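Local coordinates for D-methionine-binding lipoprotein MetQ (PDB 4YAH), which is the substrate-binding component of an ATP-driven methionine import system, holding the amino acid between two lobes for delivery to the membrane transporter, at residues Leu71-Leu76 with Asp93-Asp98; Asn108-Pro113 with Glu254-Ala259; Pro188-Leu191 with Gln195-Leu198. All blocks are in the same frame, centred on the assembly; numbering follows the deposited sequence.

Contact 1 of 3, residues Leu71-Leu76 with Asp93-Asp98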
loop_
_atom_site.group_PDB
_atom_site.type_symbol
_atom_site.label_atom_id
_atom_site.label_comp_id
_atom_site.label_asym_id
_atom_site.label_seq_id
_atom_site.Cartn_x
_atom_site.Cartn_y
_atom_site.Cartn_z
ATOM N N LEU A 71 -4.961 12.306 1.613
ATOM C CA LEU A 71 -4.641 13.348 2.593
ATOM C C LEU A 71 -3.201 13.320 3.123
ATOM O O LEU A 71 -2.661 14.371 3.468
ATOM C CB LEU A 71 -5.607 13.273 3.775
ATOM C CG LEU A 71 -7.076 13.498 3.415
ATOM C CD1 LEU A 71 -7.965 13.414 4.673
ATOM C CD2 LEU A 71 -7.262 14.822 2.711
ATOM N N PRO A 72 -2.564 12.138 3.210
ATOM C CA PRO A 72 -1.194 12.223 3.745
ATOM C C PRO A 72 -0.220 13.028 2.878
ATOM O O PRO A 72 0.670 13.705 3.422
ATOM C CB PRO A 72 -0.759 10.761 3.824
ATOM C CG PRO A 72 -2.052 9.987 3.935
ATOM C CD PRO A 72 -3.040 10.745 3.115
ATOM N N ASN A 73 -0.362 12.971 1.555
ATOM C CA ASN A 73 0.509 13.768 0.704
ATOM C C ASN A 73 0.112 15.252 0.725
ATOM O O ASN A 73 0.984 16.118 0.650
ATOM C CB ASN A 73 0.521 13.226 -0.725
ATOM C CG ASN A 73 1.473 12.074 -0.891
ATOM O OD1 ASN A 73 2.398 11.882 -0.096
ATOM N ND2 ASN A 73 1.264 11.295 -1.939
ATOM N N GLU A 74 -1.184 15.543 0.846
ATOM C CA GLU A 74 -1.641 16.933 1.011
ATOM C C GLU A 74 -1.050 17.543 2.273
ATOM O O GLU A 74 -0.545 18.672 2.262
ATOM C CB GLU A 74 -3.171 17.009 1.082
ATOM C CG GLU A 74 -3.881 16.543 -0.182
ATOM C CD GLU A 74 -5.366 16.913 -0.209
ATOM O OE1 GLU A 74 -5.874 17.462 0.800
ATOM O OE2 GLU A 74 -6.018 16.662 -1.249
ATOM N N ALA A 75 -1.105 16.780 3.356
ATOM C CA ALA A 75 -0.617 17.231 4.650
ATOM C C ALA A 75 0.875 17.519 4.577
ATOM O O ALA A 75 1.362 18.509 5.100
ATOM C CB ALA A 75 -0.912 16.182 5.706
ATOM N N LEU A 76 1.601 16.632 3.924
ATOM C CA LEU A 76 3.039 16.794 3.764
ATOM C C LEU A 76 3.367 18.024 2.932
ATOM O O LEU A 76 4.214 18.820 3.312
ATOM C CB LEU A 76 3.630 15.545 3.112
ATOM C CG LEU A 76 5.118 15.578 2.804
ATOM C CD1 LEU A 76 5.932 15.863 4.056
ATOM C CD2 LEU A 76 5.552 14.274 2.159
ATOM N N ASP A 93 4.991 8.855 -7.887
ATOM C CA ASP A 93 5.181 9.454 -9.210
ATOM C C ASP A 93 3.879 9.953 -9.822
ATOM O O ASP A 93 3.833 11.025 -10.409
ATOM C CB ASP A 93 5.835 8.451 -10.154
ATOM C CG ASP A 93 7.270 8.129 -9.759
ATOM O OD1 ASP A 93 7.842 8.866 -8.935
ATOM O OD2 ASP A 93 7.821 7.140 -10.271
ATOM N N GLN A 94 2.816 9.176 -9.666
ATOM C CA GLN A 94 1.508 9.558 -10.171
ATOM C C GLN A 94 0.974 10.797 -9.453
ATOM O O GLN A 94 0.323 11.655 -10.053
ATOM C CB GLN A 94 0.544 8.380 -10.016
ATOM C CG GLN A 94 -0.787 8.585 -10.683
ATOM C CD GLN A 94 -0.650 8.632 -12.184
ATOM O OE1 GLN A 94 0.113 7.862 -12.772
ATOM N NE2 GLN A 94 -1.362 9.553 -12.814
ATOM N N GLN A 95 1.240 10.866 -8.156
ATOM C CA GLN A 95 0.846 12.011 -7.333
ATOM C C GLN A 95 1.590 13.278 -7.773
ATOM O O GLN A 95 1.006 14.368 -7.803
ATOM C CB GLN A 95 1.117 11.722 -5.854
ATOM C CG GLN A 95 0.140 10.717 -5.224
ATOM C CD GLN A 95 -1.085 11.381 -4.680
ATOM O OE1 GLN A 95 -1.050 11.984 -3.606
ATOM N NE2 GLN A 95 -2.188 11.270 -5.403
ATOM N N LEU A 96 2.876 13.144 -8.081
ATOM C CA LEU A 96 3.632 14.294 -8.573
ATOM C C LEU A 96 3.009 14.809 -9.868
ATOM O O LEU A 96 2.826 16.015 -10.033
ATOM C CB LEU A 96 5.109 13.943 -8.788
ATOM C CG LEU A 96 5.879 13.350 -7.598
ATOM C CD1 LEU A 96 7.361 13.338 -7.892
ATOM C CD2 LEU A 96 5.592 14.072 -6.297
ATOM N N LYS A 97 2.667 13.897 -10.774
ATOM C CA LYS A 97 2.056 14.267 -12.052
ATOM C C LYS A 97 0.689 14.903 -11.847
ATOM O O LYS A 97 0.397 15.960 -12.399
ATOM C CB LYS A 97 1.910 13.047 -12.975
ATOM C CG LYS A 97 3.168 12.613 -13.684
ATOM C CD LYS A 97 2.857 11.584 -14.766
ATOM C CE LYS A 97 4.081 11.301 -15.640
ATOM N NZ LYS A 97 3.756 10.433 -16.820
ATOM N N ASP A 98 -0.158 14.251 -11.055
ATOM C CA ASP A 98 -1.550 14.672 -10.939
ATOM C C ASP A 98 -1.773 15.851 -10.009
ATOM O O ASP A 98 -2.695 16.628 -10.243
ATOM C CB ASP A 98 -2.411 13.491 -10.484
ATOM C CG ASP A 98 -2.567 12.432 -11.564
ATOM O OD1 ASP A 98 -2.347 12.738 -12.759
ATOM O OD2 ASP A 98 -2.908 11.289 -11.212
#
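N73 and Q95 carry this contact alone, joining helix 71-78 to helix 89-99 in the first lobe of a type 2 periplasmic binding protein fold. Along 71-76, the backbone N of L71 is bound by the D68 carboxylate at the start of the helix, and P72 turns to F66 and F86. N73 comes next and looks across at the second helix. Its CG lies anti to the carbonyl carbon (chi1 -83°), which sends the amide out to where ND2 gives Q95 OE1 a hydrogen bond of 2.9 Å. The Q95 chain bends at chi2 to bring OE1 there. Three hydrogen bonds hold the buried amide: ND2 also reaches Q87, a residue of the methionine pocket, and OD1 accepts from N84, which should keep it from flipping. The next residue, E74, forms a salt bridge with R99 at the end of the other helix, while L76 packs on L103. Were Q95 an alanine, one N-H of N73 would probably be left without this acceptor and the direct tie between the two segments lost. The two amides are nearly coplanar, 26° apart, and the N-H of N73 runs almost straight at Q95 OE1, at 174°.

Contact 2 of 3, residues Asn108-Pro113 with Glu254-Ala259. With MET (methionine), chain B.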
loop_
_atom_site.group_PDB
_atom_site.type_symbol
_atom_site.label_atom_id
_atom_site.label_comp_id
_atom_site.label_asym_id
_atom_site.label_seq_id
_atom_site.Cartn_x
_atom_site.Cartn_y
_atom_site.Cartn_z
ATOM N N ASN A 108 13.365 3.290 1.681
ATOM C CA ASN A 108 12.404 2.202 1.496
ATOM C C ASN A 108 11.955 1.614 2.811
ATOM O O ASN A 108 12.724 1.548 3.756
ATOM C CB ASN A 108 13.009 1.069 0.668
ATOM C CG ASN A 108 13.387 1.490 -0.713
ATOM O OD1 ASN A 108 12.886 2.478 -1.245
ATOM N ND2 ASN A 108 14.274 0.712 -1.328
ATOM N N THR A 109 10.723 1.120 2.845
ATOM C CA THR A 109 10.233 0.390 4.002
ATOM C C THR A 109 10.003 -1.058 3.565
ATOM O O THR A 109 10.984 -1.789 3.367
ATOM C CB THR A 109 8.967 1.061 4.601
ATOM O OG1 THR A 109 7.929 1.138 3.616
ATOM C CG2 THR A 109 9.300 2.486 5.095
ATOM N N PHE A 110 8.744 -1.471 3.380
ATOM C CA PHE A 110 8.445 -2.855 3.000
ATOM C C PHE A 110 7.716 -2.966 1.671
ATOM O O PHE A 110 7.000 -2.049 1.261
ATOM C CB PHE A 110 7.599 -3.557 4.077
ATOM C CG PHE A 110 8.218 -3.524 5.439
ATOM C CD1 PHE A 110 9.180 -4.453 5.802
ATOM C CD2 PHE A 110 7.845 -2.556 6.354
ATOM C CE1 PHE A 110 9.761 -4.415 7.058
ATOM C CE2 PHE A 110 8.432 -2.506 7.618
ATOM C CZ PHE A 110 9.386 -3.442 7.966
ATOM N N VAL A 111 7.905 -4.103 1.003
ATOM C CA VAL A 111 6.988 -4.520 -0.054
ATOM C C VAL A 111 5.847 -5.276 0.637
ATOM O O VAL A 111 6.103 -6.098 1.518
ATOM C CB VAL A 111 7.644 -5.436 -1.101
ATOM C CG1 VAL A 111 6.661 -5.755 -2.226
ATOM C CG2 VAL A 111 8.920 -4.828 -1.665
ATOM N N TYR A 112 4.607 -4.993 0.230
ATOM C CA TYR A 112 3.408 -5.633 0.775
ATOM C C TYR A 112 2.684 -6.321 -0.372
ATOM O O TYR A 112 1.809 -5.722 -0.995
ATOM C CB TYR A 112 2.497 -4.606 1.431
ATOM C CG TYR A 112 3.044 -3.946 2.669
ATOM C CD1 TYR A 112 3.182 -4.656 3.852
ATOM C CD2 TYR A 112 3.375 -2.604 2.662
ATOM C CE1 TYR A 112 3.652 -4.041 5.004
ATOM C CE2 TYR A 112 3.845 -1.975 3.813
ATOM C CZ TYR A 112 3.984 -2.709 4.973
ATOM O OH TYR A 112 4.437 -2.114 6.115
ATOM N N PRO A 113 3.081 -7.563 -0.696
ATOM C CA PRO A 113 2.483 -8.187 -1.883
ATOM C C PRO A 113 0.964 -8.252 -1.744
ATOM O O PRO A 113 0.442 -8.658 -0.711
ATOM C CB PRO A 113 3.134 -9.575 -1.919
ATOM C CG PRO A 113 4.480 -9.370 -1.219
ATOM C CD PRO A 113 4.113 -8.416 -0.089
ATOM N N GLU A 254 14.188 -4.384 14.594
ATOM C CA GLU A 254 13.054 -4.361 15.498
ATOM C C GLU A 254 11.768 -4.094 14.718
ATOM O O GLU A 254 10.736 -4.727 14.952
ATOM C CB GLU A 254 13.271 -3.301 16.578
ATOM C CG GLU A 254 12.392 -3.453 17.788
ATOM C CD GLU A 254 12.836 -2.569 18.933
ATOM O OE1 GLU A 254 14.041 -2.236 18.995
ATOM O OE2 GLU A 254 11.981 -2.204 19.769
ATOM N N VAL A 255 11.850 -3.186 13.751
ATOM C CA VAL A 255 10.684 -2.821 12.967
ATOM C C VAL A 255 10.341 -3.972 12.019
ATOM O O VAL A 255 9.164 -4.317 11.863
ATOM C CB VAL A 255 10.913 -1.489 12.198
ATOM C CG1 VAL A 255 9.809 -1.241 11.184
ATOM C CG2 VAL A 255 10.967 -0.335 13.155
ATOM N N TYR A 256 11.348 -4.584 11.404
ATOM C CA TYR A 256 11.083 -5.709 10.521
ATOM C C TYR A 256 10.391 -6.835 11.274
ATOM O O TYR A 256 9.425 -7.428 10.790
ATOM C CB TYR A 256 12.364 -6.258 9.877
ATOM C CG TYR A 256 12.091 -7.582 9.214
ATOM C CD1 TYR A 256 11.373 -7.642 8.029
ATOM C CD2 TYR A 256 12.494 -8.773 9.800
ATOM C CE1 TYR A 256 11.081 -8.849 7.427
ATOM C CE2 TYR A 256 12.209 -9.990 9.208
ATOM C CZ TYR A 256 11.504 -10.021 8.020
ATOM O OH TYR A 256 11.212 -11.227 7.420
ATOM N N GLU A 257 10.889 -7.128 12.465
ATOM C CA GLU A 257 10.369 -8.255 13.223
ATOM C C GLU A 257 8.901 -8.037 13.561
ATOM O O GLU A 257 8.086 -8.968 13.443
ATOM C CB GLU A 257 11.202 -8.478 14.486
ATOM C CG GLU A 257 12.568 -9.108 14.205
ATOM C CD GLU A 257 12.472 -10.404 13.408
ATOM O OE1 GLU A 257 11.506 -11.168 13.627
ATOM O OE2 GLU A 257 13.351 -10.650 12.551
ATOM N N ALA A 258 8.566 -6.802 13.934
ATOM C CA ALA A 258 7.185 -6.411 14.210
ATOM C C ALA A 258 6.307 -6.557 12.971
ATOM O O ALA A 258 5.199 -7.098 13.034
ATOM C CB ALA A 258 7.135 -4.981 14.719
ATOM N N ALA A 259 6.798 -6.077 11.839
ATOM C CA ALA A 259 6.032 -6.172 10.604
ATOM C C ALA A 259 5.823 -7.614 10.174
ATOM O O ALA A 259 4.750 -7.980 9.677
ATOM C CB ALA A 259 6.717 -5.395 9.501
HETATM N N MET B . 0.787 -0.060 1.463
HETATM C CA MET B . 0.201 0.031 0.125
HETATM C C MET B . 0.672 -1.137 -0.707
HETATM O O MET B . 1.882 -1.387 -0.738
HETATM C CB MET B . 0.595 1.346 -0.554
HETATM C CG MET B . -0.119 1.614 -1.871
HETATM S SD MET B . 0.362 3.162 -2.666
HETATM C CE MET B . -0.480 4.344 -1.615
HETATM O OXT MET B . -0.146 -1.812 -1.363
#
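Two aromatic rings, F110 and Y256, meet here edge against edge instead of stacking: F110 CE1 sits 3.7 Å from Y256 CD1, each atom near the plane of the other ring. The rest of the contact also gathers round F110, which projects from the end of strand 103-111 at helix 253-262. The methyl of A259 lies over one face of the phenyl ring, offset toward its rim, in a CH-pi contact; CB is 4.0 Å from the ring centroid and 24° off the normal. At the ring edge, in its plane, V255 CG1 comes to 3.9 Å from F110 CZ. With CG1 anti to the backbone N (chi1 169°), V255 presents this branch to the phenyl tip. The junction is wholly apolar, and W271 adds an edge-to-face partner for F110. Y250 from helix 241-250 packs against both F110 and V255.

Beyond this apolar junction the chain turns to the ligand. F110 CB rests over one face of the Y112 ring, 3.8 Å above its plane, and Y112 CD2 approaches the amino N of the bound methionine at 3.8 Å, obliquely to the ring. The ligand itself is hydrogen-bonded by R144, N202, N229 and T204; N229 also pairs with the F110 backbone. The chain leaves the sheet of one lobe after V111 and, by way of Y112 and P113, starts one of the crossings to the other, with the pocket beside it, as in the type 2 periplasmic binding protein fold.

Contact 3 of 3, residues Pro188-Leu191 with Gln195-Leu198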
loop_
_atom_site.group_PDB
_atom_site.type_symbol
_atom_site.label_atom_id
_atom_site.label_comp_id
_atom_site.label_asym_id
_atom_site.label_seq_id
_atom_site.Cartn_x
_atom_site.Cartn_y
_atom_site.Cartn_z
ATOM N N PRO A 188 -12.103 -3.274 2.066
ATOM C CA PRO A 188 -12.512 -4.296 3.054
ATOM C C PRO A 188 -14.037 -4.444 3.215
ATOM O O PRO A 188 -14.564 -5.571 3.205
ATOM C CB PRO A 188 -11.871 -3.796 4.351
ATOM C CG PRO A 188 -10.626 -3.100 3.856
ATOM C CD PRO A 188 -11.079 -2.371 2.622
ATOM N N ARG A 189 -14.763 -3.341 3.333
ATOM C CA ARG A 189 -16.210 -3.447 3.528
ATOM C C ARG A 189 -16.894 -3.943 2.238
ATOM O O ARG A 189 -18.007 -4.481 2.291
ATOM C CB ARG A 189 -16.820 -2.123 3.972
ATOM C CG ARG A 189 -16.834 -1.041 2.922
ATOM C CD ARG A 189 -17.398 0.256 3.488
ATOM N NE ARG A 189 -16.444 0.939 4.349
ATOM C CZ ARG A 189 -16.709 2.070 4.997
ATOM N NH1 ARG A 189 -17.904 2.646 4.892
ATOM N NH2 ARG A 189 -15.779 2.620 5.758
ATOM N N SER A 190 -16.232 -3.781 1.094
ATOM C CA SER A 190 -16.821 -4.198 -0.190
ATOM C C SER A 190 -17.063 -5.714 -0.225
ATOM O O SER A 190 -17.935 -6.216 -0.957
ATOM C CB SER A 190 -15.927 -3.772 -1.376
ATOM O OG SER A 190 -14.864 -4.683 -1.602
ATOM N N LEU A 191 -16.304 -6.446 0.580
ATOM C CA LEU A 191 -16.416 -7.908 0.621
ATOM C C LEU A 191 -17.794 -8.389 1.037
ATOM O O LEU A 191 -18.200 -9.491 0.669
ATOM C CB LEU A 191 -15.404 -8.499 1.590
ATOM C CG LEU A 191 -13.935 -8.401 1.188
ATOM C CD1 LEU A 191 -13.063 -8.795 2.344
ATOM C CD2 LEU A 191 -13.647 -9.286 -0.045
ATOM N N GLN A 195 -23.081 -8.355 -4.231
ATOM C CA GLN A 195 -22.614 -8.727 -5.570
ATOM C C GLN A 195 -21.082 -8.843 -5.719
ATOM O O GLN A 195 -20.604 -9.287 -6.760
ATOM C CB GLN A 195 -23.150 -7.726 -6.593
ATOM C CG GLN A 195 -24.677 -7.719 -6.708
ATOM C CD GLN A 195 -25.272 -9.093 -7.031
ATOM O OE1 GLN A 195 -24.674 -9.899 -7.744
ATOM N NE2 GLN A 195 -26.456 -9.363 -6.486
ATOM N N ILE A 196 -20.317 -8.473 -4.689
ATOM C CA ILE A 196 -18.853 -8.507 -4.800
ATOM C C ILE A 196 -18.304 -9.885 -4.442
ATOM O O ILE A 196 -18.307 -10.301 -3.285
ATOM C CB ILE A 196 -18.202 -7.432 -3.904
ATOM C CG1 ILE A 196 -18.696 -6.032 -4.302
ATOM C CG2 ILE A 196 -16.696 -7.531 -3.947
ATOM C CD1 ILE A 196 -18.265 -5.565 -5.635
ATOM N N ALA A 197 -17.830 -10.593 -5.465
ATOM C CA ALA A 197 -17.372 -11.965 -5.315
ATOM C C ALA A 197 -15.901 -12.087 -4.972
ATOM O O ALA A 197 -15.447 -13.127 -4.486
ATOM C CB ALA A 197 -17.653 -12.733 -6.606
ATOM N N LEU A 198 -15.168 -11.005 -5.216
ATOM C CA LEU A 198 -13.723 -11.013 -5.153
ATOM C C LEU A 198 -13.268 -9.566 -5.036
ATOM O O LEU A 198 -13.846 -8.691 -5.672
ATOM C CB LEU A 198 -13.156 -11.685 -6.407
ATOM C CG LEU A 198 -11.650 -11.850 -6.559
ATOM C CD1 LEU A 198 -11.097 -12.798 -5.516
ATOM C CD2 LEU A 198 -11.357 -12.371 -7.973
HETATM O O HOH W 1 -16.736 -11.299 -0.886
#
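The backbone turns back within a few residues, from the short, weakly bonded helix 187-190 into strand 196-201, bringing the CA atoms of L191 and I196 to 6.0 Å. Both belong to the second lobe, where the turn closes the return from strand 178-182 to the parallel strand 196-201, a beta-alpha-beta crossover that passes over strand 132-136.

I196 supplies the side-chain packing across the bend. Its branched CB faces the first segment and packs on the carbonyl of S190, with S190 O 3.2 Å from I196 CB; CG1 and CG2 of I196 lie beside CB, at 3.4 and 3.5 Å from S190 O. CG2, anti to the backbone N, also comes alongside the S190 hydroxyl, OG lying 4.1 Å away. That hydroxyl has its polar partner elsewhere: a chi1 of 82° swings OG back to hydrogen-bond L187 O in the preceding turn of chain. L191 sends its side chain to A199 and I201, further along the strand.

The polar link is a water. It donates to L191 O at 2.8 Å and to I196 O at 3.0 Å, two carbonyl oxygens that stand 4.0 Å apart. K120 NZ is a second donor to I196 O. Two neighbouring acceptors cannot bond to each other; the water, giving one hydrogen to each, lets them stand close and ties L191 to the first residue of strand 196-201.

The three contacts are separate. The centres of contacts 1 and 2 lie 22 Å apart, with nearest atoms about 11 Å apart. Contacts 1 and 3 have centres 28 Å apart and nearest atoms about 13 Å apart. For contacts 2 and 3 the centres are 27 Å apart and the nearest atoms about 13 Å. In the chain contact 1 closes first, and helix 89-99 is followed by strand 103-111 of contact 2; contact 3 is nested inside the long loop that contact 2 closes. Methionine relates them: the N73 side chain of contact 1 lies about 7 Å from the bound methionine, Y112 in contact 2 touches it, and strand 196-201 of contact 3 leads straight to the pocket residues N202 and T204 in the opposite lobe.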